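Local coordinates for protein EST1E (PDB 2WTM) that probably hydrolyses a broad range of carboxylic esters, including those of ferulic acid, as a promiscuous feruloyl esterase of the alpha/beta-hydrolase kind, at residues 17-20 / 26-29; 91-96 / 100-105. All coordinates share one frame; numbering follows the deposited sequence.

Contact 1: 17-20 / 26-29; sequences LDMP and KCPL
The thiol of Cys27 against the methyl of Met19 and a ring methylene of Pro20 makes one half of this contact, and a pair of leucine methyls, Leu17 with Leu29, makes the other. Cys27 is the shared partner in the first half. Its SG meets the terminal methyl CE of Met19 at 3.7 Å, which comes in nearly end-on, beyond the CB-SG bond. Ring carbon CD of Pro20 approaches the same SG from the flank, at 4.0 Å. Met19 reaches the sulfur by curling: chi1, chi2 and chi3 (-59° for the last) all turn the same way and fold the chain back toward strand 27-33. Cys27 SG sits between its own backbone N and carbonyl carbon (chi1 56°), directed at residues 19 and 20.

In the leucine pair, CD1 of Leu17 meets CD1 of Leu29 at 4.0 Å, methyl against methyl, with the two side chains crossing at about a right angle.

Polar groups do not join the two segments. Their backbones stay well apart, 8.3 Å between CA of Pro20 and CA of Cys27, because strand 58-62 runs between them: Asp18 bonds through its backbone to Thr59 and Pro28 to Ala58. Phe98 packs on Leu17, Met19 and Cys27, and Asp18 turns to a salt bridge with Arg61.

What the two segments exchange directly is dispersion and burial of apolar surface, the thiol acting as a nonpolar group; the directional bonding goes through strand 58-62.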
ATOM      1  N   LEU A  17     -17.189 -16.507   9.965  1.00 15.26           N
ATOM      2  CA  LEU A  17     -16.741 -17.802   9.522  1.00 17.77           C
ATOM      3  C   LEU A  17     -17.967 -18.704   9.422  1.00 17.49           C
ATOM      4  O   LEU A  17     -18.700 -18.874  10.428  1.00 18.47           O
ATOM      5  CB  LEU A  17     -15.746 -18.374  10.536  1.00 18.05           C
ATOM      6  CG  LEU A  17     -15.230 -19.785  10.259  1.00 18.70           C
ATOM      7  CD1 LEU A  17     -14.529 -19.959   8.914  1.00 19.39           C
ATOM      8  CD2 LEU A  17     -14.285 -20.175  11.435  1.00 22.70           C
ATOM      9  N   ASP A  18     -18.199 -19.254   8.237  1.00 16.79           N
ATOM     10  CA  ASP A  18     -19.305 -20.203   8.029  1.00 16.91           C
ATOM     11  C   ASP A  18     -18.765 -21.480   7.515  1.00 17.86           C
ATOM     12  O   ASP A  18     -17.979 -21.529   6.563  1.00 14.88           O
ATOM     13  CB  ASP A  18     -20.320 -19.671   7.057  1.00 17.82           C
ATOM     14  CG  ASP A  18     -21.128 -18.542   7.625  1.00 21.25           C
ATOM     15  OD1 ASP A  18     -22.180 -18.781   8.305  1.00 21.41           O
ATOM     16  OD2 ASP A  18     -20.700 -17.389   7.422  1.00 19.37           O
ATOM     17  N   MET A  19     -19.182 -22.575   8.175  1.00 19.22           N
ATOM     18  CA  MET A  19     -18.691 -23.899   7.856  1.00 19.41           C
ATOM     19  C   MET A  19     -19.686 -24.670   6.999  1.00 19.46           C
ATOM     20  O   MET A  19     -20.863 -24.361   7.013  1.00 20.94           O
ATOM     21  CB  MET A  19     -18.449 -24.699   9.129  1.00 19.49           C
ATOM     22  CG  MET A  19     -17.384 -24.089  10.062  1.00 20.86           C
ATOM     23  SD  MET A  19     -15.706 -24.000   9.416  1.00 24.17           S
ATOM     24  CE  MET A  19     -15.254 -25.615   9.039  1.00 25.37           C
ATOM     25  N   PRO A  20     -19.195 -25.651   6.236  1.00 20.97           N
ATOM     26  CA  PRO A  20     -20.164 -26.519   5.539  1.00 23.73           C
ATOM     27  C   PRO A  20     -20.992 -27.239   6.586  1.00 26.58           C
ATOM     28  O   PRO A  20     -20.522 -27.416   7.698  1.00 25.76           O
ATOM     29  CB  PRO A  20     -19.289 -27.472   4.752  1.00 23.25           C
ATOM     30  CG  PRO A  20     -18.016 -26.818   4.622  1.00 23.10           C
ATOM     31  CD  PRO A  20     -17.835 -25.993   5.880  1.00 19.48           C
ATOM     32  N   LYS A  26     -11.793 -31.295   8.145  1.00 30.28           N
ATOM     33  CA  LYS A  26     -10.929 -30.665   7.150  1.00 28.28           C
ATOM     34  C   LYS A  26     -11.770 -30.216   5.952  1.00 26.75           C
ATOM     35  O   LYS A  26     -12.627 -30.959   5.442  1.00 26.35           O
ATOM     36  CB  LYS A  26      -9.826 -31.613   6.678  1.00 29.99           C
ATOM     37  CG  LYS A  26      -8.647 -31.759   7.625  1.00 33.17           C
ATOM     38  CD  LYS A  26      -7.669 -30.591   7.442  1.00 36.38           C
ATOM     39  CE  LYS A  26      -6.322 -30.881   8.031  1.00 38.02           C
ATOM     40  NZ  LYS A  26      -6.470 -31.112   9.480  1.00 40.36           N
ATOM     41  N   CYS A  27     -11.541 -28.975   5.487  1.00 23.25           N
ATOM     42  CA  CYS A  27     -12.209 -28.511   4.289  1.00 20.46           C
ATOM     43  C   CYS A  27     -11.478 -27.269   3.758  1.00 18.54           C
ATOM     44  O   CYS A  27     -10.697 -26.651   4.502  1.00 18.69           O
ATOM     45  CB  CYS A  27     -13.654 -28.125   4.557  1.00 20.54           C
ATOM     46  SG  CYS A  27     -13.922 -26.899   5.808  1.00 18.86           S
ATOM     47  N   PRO A  28     -11.737 -26.932   2.484  1.00 17.94           N
ATOM     48  CA  PRO A  28     -11.181 -25.674   1.943  1.00 17.12           C
ATOM     49  C   PRO A  28     -11.849 -24.459   2.557  1.00 17.19           C
ATOM     50  O   PRO A  28     -12.921 -24.548   3.153  1.00 15.26           O
ATOM     51  CB  PRO A  28     -11.496 -25.747   0.460  1.00 17.85           C
ATOM     52  CG  PRO A  28     -11.893 -27.174   0.189  1.00 19.49           C
ATOM     53  CD  PRO A  28     -12.532 -27.642   1.463  1.00 17.62           C
ATOM     54  N   LEU A  29     -11.249 -23.280   2.383  1.00 15.19           N
ATOM     55  CA  LEU A  29     -11.787 -22.037   2.943  1.00 15.00           C
ATOM     56  C   LEU A  29     -11.682 -20.950   1.840  1.00 14.36           C
ATOM     57  O   LEU A  29     -10.614 -20.820   1.215  1.00 14.77           O
ATOM     58  CB  LEU A  29     -10.953 -21.575   4.099  1.00 15.05           C
ATOM     59  CG  LEU A  29     -11.320 -20.198   4.626  1.00 17.20           C
ATOM     60  CD1 LEU A  29     -12.408 -20.351   5.538  1.00 20.44           C
ATOM     61  CD2 LEU A  29     -10.174 -19.497   5.319  1.00 20.17           C
TER

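Contact 2: 91-96 / 100-105; sequences DYAKKL and TDIYMA
No flat side chain takes part where Ala93 and Lys94 meet Ile102: this is an aliphatic contact with neither ring faces nor ring edges in it. The rings of Tyr92 and Tyr103 stay well clear of the opposite segment; that of Tyr103 belongs to the other face of the strand, where it packs on Met245, Gln248 and Ile249 of helix 234-249 and its OH bonds to Lys126.

Ile102 does the reaching. Its CG1-CD1 arm is extended (chi2 174°) and carries CD1 up to the last part of helix 79-93, where two partners flank the methyl roughly at right angles: CB of Ala93 at 4.1 Å and CG of Lys94 at 4.0 Å. The lysine offers its CG methylene, crossing the isoleucine at about a right angle. Beyond CG the chain bends at chi3 (81°) and carries NZ to a salt bridge with Asp158 of the second subunit.

Both residues open a type I turn, Ala93 to Leu96, with Leu96 N bonded to Ala93 O at 3.1 Å. The C-terminal part of helix 79-93 and the turn after it pack on the following strand, in the beta-alpha-beta crossover from strand 58-62 to strand 99-107 of an alpha/beta-hydrolase sheet.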
ATOM      1  N   ASP A  91      -3.478 -14.384   7.042  1.00 11.68           N
ATOM      2  CA  ASP A  91      -2.578 -14.874   8.124  1.00 12.40           C
ATOM      3  C   ASP A  91      -3.390 -15.573   9.206  1.00 13.41           C
ATOM      4  O   ASP A  91      -2.889 -16.545   9.831  1.00 13.05           O
ATOM      5  CB  ASP A  91      -1.670 -13.747   8.667  1.00 12.19           C
ATOM      6  CG  ASP A  91      -0.583 -13.356   7.653  1.00 13.02           C
ATOM      7  OD1 ASP A  91      -0.362 -14.132   6.698  1.00 15.78           O
ATOM      8  OD2 ASP A  91      -0.011 -12.258   7.880  1.00 13.92           O
ATOM      9  N   TYR A  92      -4.584 -15.085   9.454  1.00 14.25           N
ATOM     10  CA  TYR A  92      -5.499 -15.692  10.441  1.00 14.21           C
ATOM     11  C   TYR A  92      -5.933 -17.059   9.908  1.00 14.15           C
ATOM     12  O   TYR A  92      -5.907 -18.079  10.629  1.00 16.26           O
ATOM     13  CB  TYR A  92      -6.716 -14.792  10.668  1.00 14.90           C
ATOM     14  CG  TYR A  92      -7.789 -15.451  11.503  1.00 16.83           C
ATOM     15  CD1 TYR A  92      -7.661 -15.465  12.853  1.00 21.68           C
ATOM     16  CD2 TYR A  92      -8.841 -16.068  10.918  1.00 21.05           C
ATOM     17  CE1 TYR A  92      -8.656 -16.135  13.647  1.00 22.63           C
ATOM     18  CE2 TYR A  92      -9.816 -16.712  11.673  1.00 21.22           C
ATOM     19  CZ  TYR A  92      -9.692 -16.739  13.003  1.00 23.40           C
ATOM     20  OH  TYR A  92     -10.684 -17.387  13.742  1.00 28.70           O
ATOM     21  N   ALA A  93      -6.354 -17.095   8.655  1.00 12.93           N
ATOM     22  CA  ALA A  93      -6.848 -18.326   8.021  1.00 13.28           C
ATOM     23  C   ALA A  93      -5.803 -19.437   7.973  1.00 16.55           C
ATOM     24  O   ALA A  93      -6.116 -20.630   8.104  1.00 15.49           O
ATOM     25  CB  ALA A  93      -7.345 -17.998   6.592  1.00 14.07           C
ATOM     26  N   LYS A  94      -4.543 -19.071   7.733  1.00 15.50           N
ATOM     27  CA  LYS A  94      -3.441 -20.062   7.622  1.00 18.28           C
ATOM     28  C   LYS A  94      -3.203 -20.769   8.995  1.00 19.56           C
ATOM     29  O   LYS A  94      -2.527 -21.786   9.068  1.00 22.49           O
ATOM     30  CB  LYS A  94      -2.163 -19.367   7.202  1.00 17.97           C
ATOM     31  CG  LYS A  94      -2.121 -18.984   5.786  1.00 19.82           C
ATOM     32  CD  LYS A  94      -0.919 -18.057   5.509  1.00 21.15           C
ATOM     33  CE  LYS A  94       0.370 -18.827   5.338  1.00 23.47           C
ATOM     34  NZ  LYS A  94       1.576 -17.896   5.275  1.00 24.39           N
ATOM     35  N   LYS A  95      -3.709 -20.199  10.062  1.00 20.81           N
ATOM     36  CA  LYS A  95      -3.620 -20.818  11.399  1.00 22.81           C
ATOM     37  C   LYS A  95      -4.793 -21.690  11.785  1.00 23.62           C
ATOM     38  O   LYS A  95      -4.804 -22.286  12.871  1.00 23.98           O
ATOM     39  CB  LYS A  95      -3.405 -19.732  12.424  1.00 22.87           C
ATOM     40  CG  LYS A  95      -1.974 -19.128  12.233  1.00 26.00           C
ATOM     41  CD  LYS A  95      -1.713 -17.985  13.171  1.00 28.59           C
ATOM     42  CE  LYS A  95      -1.326 -18.508  14.546  1.00 37.62           C
ATOM     43  NZ  LYS A  95      -2.035 -17.803  15.692  1.00 42.55           N
ATOM     44  N   LEU A  96      -5.804 -21.764  10.927  1.00 23.78           N
ATOM     45  CA  LEU A  96      -6.989 -22.555  11.260  1.00 23.67           C
ATOM     46  C   LEU A  96      -6.668 -24.013  10.946  1.00 23.23           C
ATOM     47  O   LEU A  96      -6.353 -24.346   9.835  1.00 21.66           O
ATOM     48  CB  LEU A  96      -8.196 -22.051  10.458  1.00 23.78           C
ATOM     49  CG  LEU A  96      -8.692 -20.643  10.860  1.00 23.20           C
ATOM     50  CD1 LEU A  96      -9.857 -20.204   9.985  1.00 22.00           C
ATOM     51  CD2 LEU A  96      -9.050 -20.595  12.317  1.00 26.24           C
ATOM     52  N   THR A 100      -7.757 -26.758   4.557  1.00 18.81           N
ATOM     53  CA  THR A 100      -6.922 -27.359   3.561  1.00 19.01           C
ATOM     54  C   THR A 100      -6.332 -26.291   2.628  1.00 19.16           C
ATOM     55  O   THR A 100      -5.285 -25.716   2.921  1.00 21.77           O
ATOM     56  CB  THR A 100      -7.654 -28.482   2.788  1.00 18.14           C
ATOM     57  OG1 THR A 100      -8.812 -28.013   2.083  1.00 18.68           O
ATOM     58  CG2 THR A 100      -8.082 -29.588   3.790  1.00 21.78           C
ATOM     59  N   ASP A 101      -7.012 -26.024   1.535  1.00 17.25           N
ATOM     60  CA  ASP A 101      -6.606 -24.980   0.603  1.00 16.00           C
ATOM     61  C   ASP A 101      -7.398 -23.674   0.869  1.00 15.44           C
ATOM     62  O   ASP A 101      -8.551 -23.692   1.295  1.00 17.05           O
ATOM     63  CB  ASP A 101      -6.853 -25.417  -0.808  1.00 16.00           C
ATOM     64  CG  ASP A 101      -6.163 -26.721  -1.172  1.00 18.28           C
ATOM     65  OD1 ASP A 101      -4.908 -26.745  -1.105  1.00 23.63           O
ATOM     66  OD2 ASP A 101      -6.882 -27.681  -1.549  1.00 22.97           O
ATOM     67  N   ILE A 102      -6.781 -22.517   0.509  1.00 12.94           N
ATOM     68  CA  ILE A 102      -7.457 -21.228   0.685  1.00 13.24           C
ATOM     69  C   ILE A 102      -7.732 -20.623  -0.692  1.00 12.97           C
ATOM     70  O   ILE A 102      -6.868 -20.727  -1.583  1.00 12.73           O
ATOM     71  CB  ILE A 102      -6.594 -20.256   1.529  1.00 12.90           C
ATOM     72  CG1 ILE A 102      -6.284 -20.930   2.890  1.00 14.67           C
ATOM     73  CG2 ILE A 102      -7.247 -18.879   1.689  1.00 13.84           C
ATOM     74  CD1 ILE A 102      -5.343 -20.149   3.747  1.00 15.77           C
ATOM     75  N   TYR A 103      -8.927 -20.073  -0.869  1.00 11.88           N
ATOM     76  CA  TYR A 103      -9.328 -19.427  -2.096  1.00 12.59           C
ATOM     77  C   TYR A 103      -9.706 -17.985  -1.804  1.00 12.12           C
ATOM     78  O   TYR A 103      -9.909 -17.645  -0.677  1.00  9.18           O
ATOM     79  CB  TYR A 103     -10.538 -20.132  -2.667  1.00 12.97           C
ATOM     80  CG  TYR A 103     -10.267 -21.565  -3.077  1.00 13.72           C
ATOM     81  CD1 TYR A 103      -9.956 -21.869  -4.390  1.00 15.19           C
ATOM     82  CD2 TYR A 103     -10.390 -22.628  -2.179  1.00 15.49           C
ATOM     83  CE1 TYR A 103      -9.730 -23.192  -4.794  1.00 16.20           C
ATOM     84  CE2 TYR A 103     -10.172 -23.962  -2.599  1.00 16.51           C
ATOM     85  CZ  TYR A 103      -9.841 -24.208  -3.886  1.00 18.08           C
ATOM     86  OH  TYR A 103      -9.618 -25.510  -4.391  1.00 18.79           O
ATOM     87  N   MET A 104      -9.830 -17.150  -2.830  1.00 10.67           N
ATOM     88  CA  MET A 104     -10.321 -15.807  -2.656  1.00 10.28           C
ATOM     89  C   MET A 104     -11.414 -15.491  -3.659  1.00 10.87           C
ATOM     90  O   MET A 104     -11.365 -15.843  -4.826  1.00 11.37           O
ATOM     91  CB  MET A 104      -9.245 -14.749  -2.813  1.00  9.76           C
ATOM     92  CG  MET A 104      -8.240 -14.703  -1.712  1.00  9.65           C
ATOM     93  SD  MET A 104      -6.966 -13.416  -2.095  1.00 11.16           S
ATOM     94  CE  MET A 104      -6.052 -13.417  -0.612  1.00 13.75           C
ATOM     95  N   ALA A 105     -12.357 -14.683  -3.186  1.00  9.18           N
ATOM     96  CA  ALA A 105     -13.469 -14.128  -4.048  1.00 10.82           C
ATOM     97  C   ALA A 105     -13.794 -12.722  -3.516  1.00 11.80           C
ATOM     98  O   ALA A 105     -13.575 -12.414  -2.356  1.00 11.16           O
ATOM     99  CB  ALA A 105     -14.758 -15.028  -3.981  1.00 11.24           C
TER

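How the contacts relate
Both contacts are largely buried and apolar, lie on the same side of the chain's centre with their own centres about 10 Å apart, and use neighbouring strands of one sheet. Contact 1 joins the end of strand 11-18 and the loop after it to strand 27-33, across strand 58-62; contact 2 sets the last part of a helix upon the sheet and, through its lysine, also reaches the subunit interface. Sulfur enters only the first; the second is purely aliphatic where its segments touch. Backbone bonds tie them: Leu29 O to Tyr103 N, 2.8 Å, and Leu29 N to Asp101 O, 2.9 Å, are probable hydrogen bonds. Leu29, which reaches both contacts, packs its CD2 on CB of Ala93.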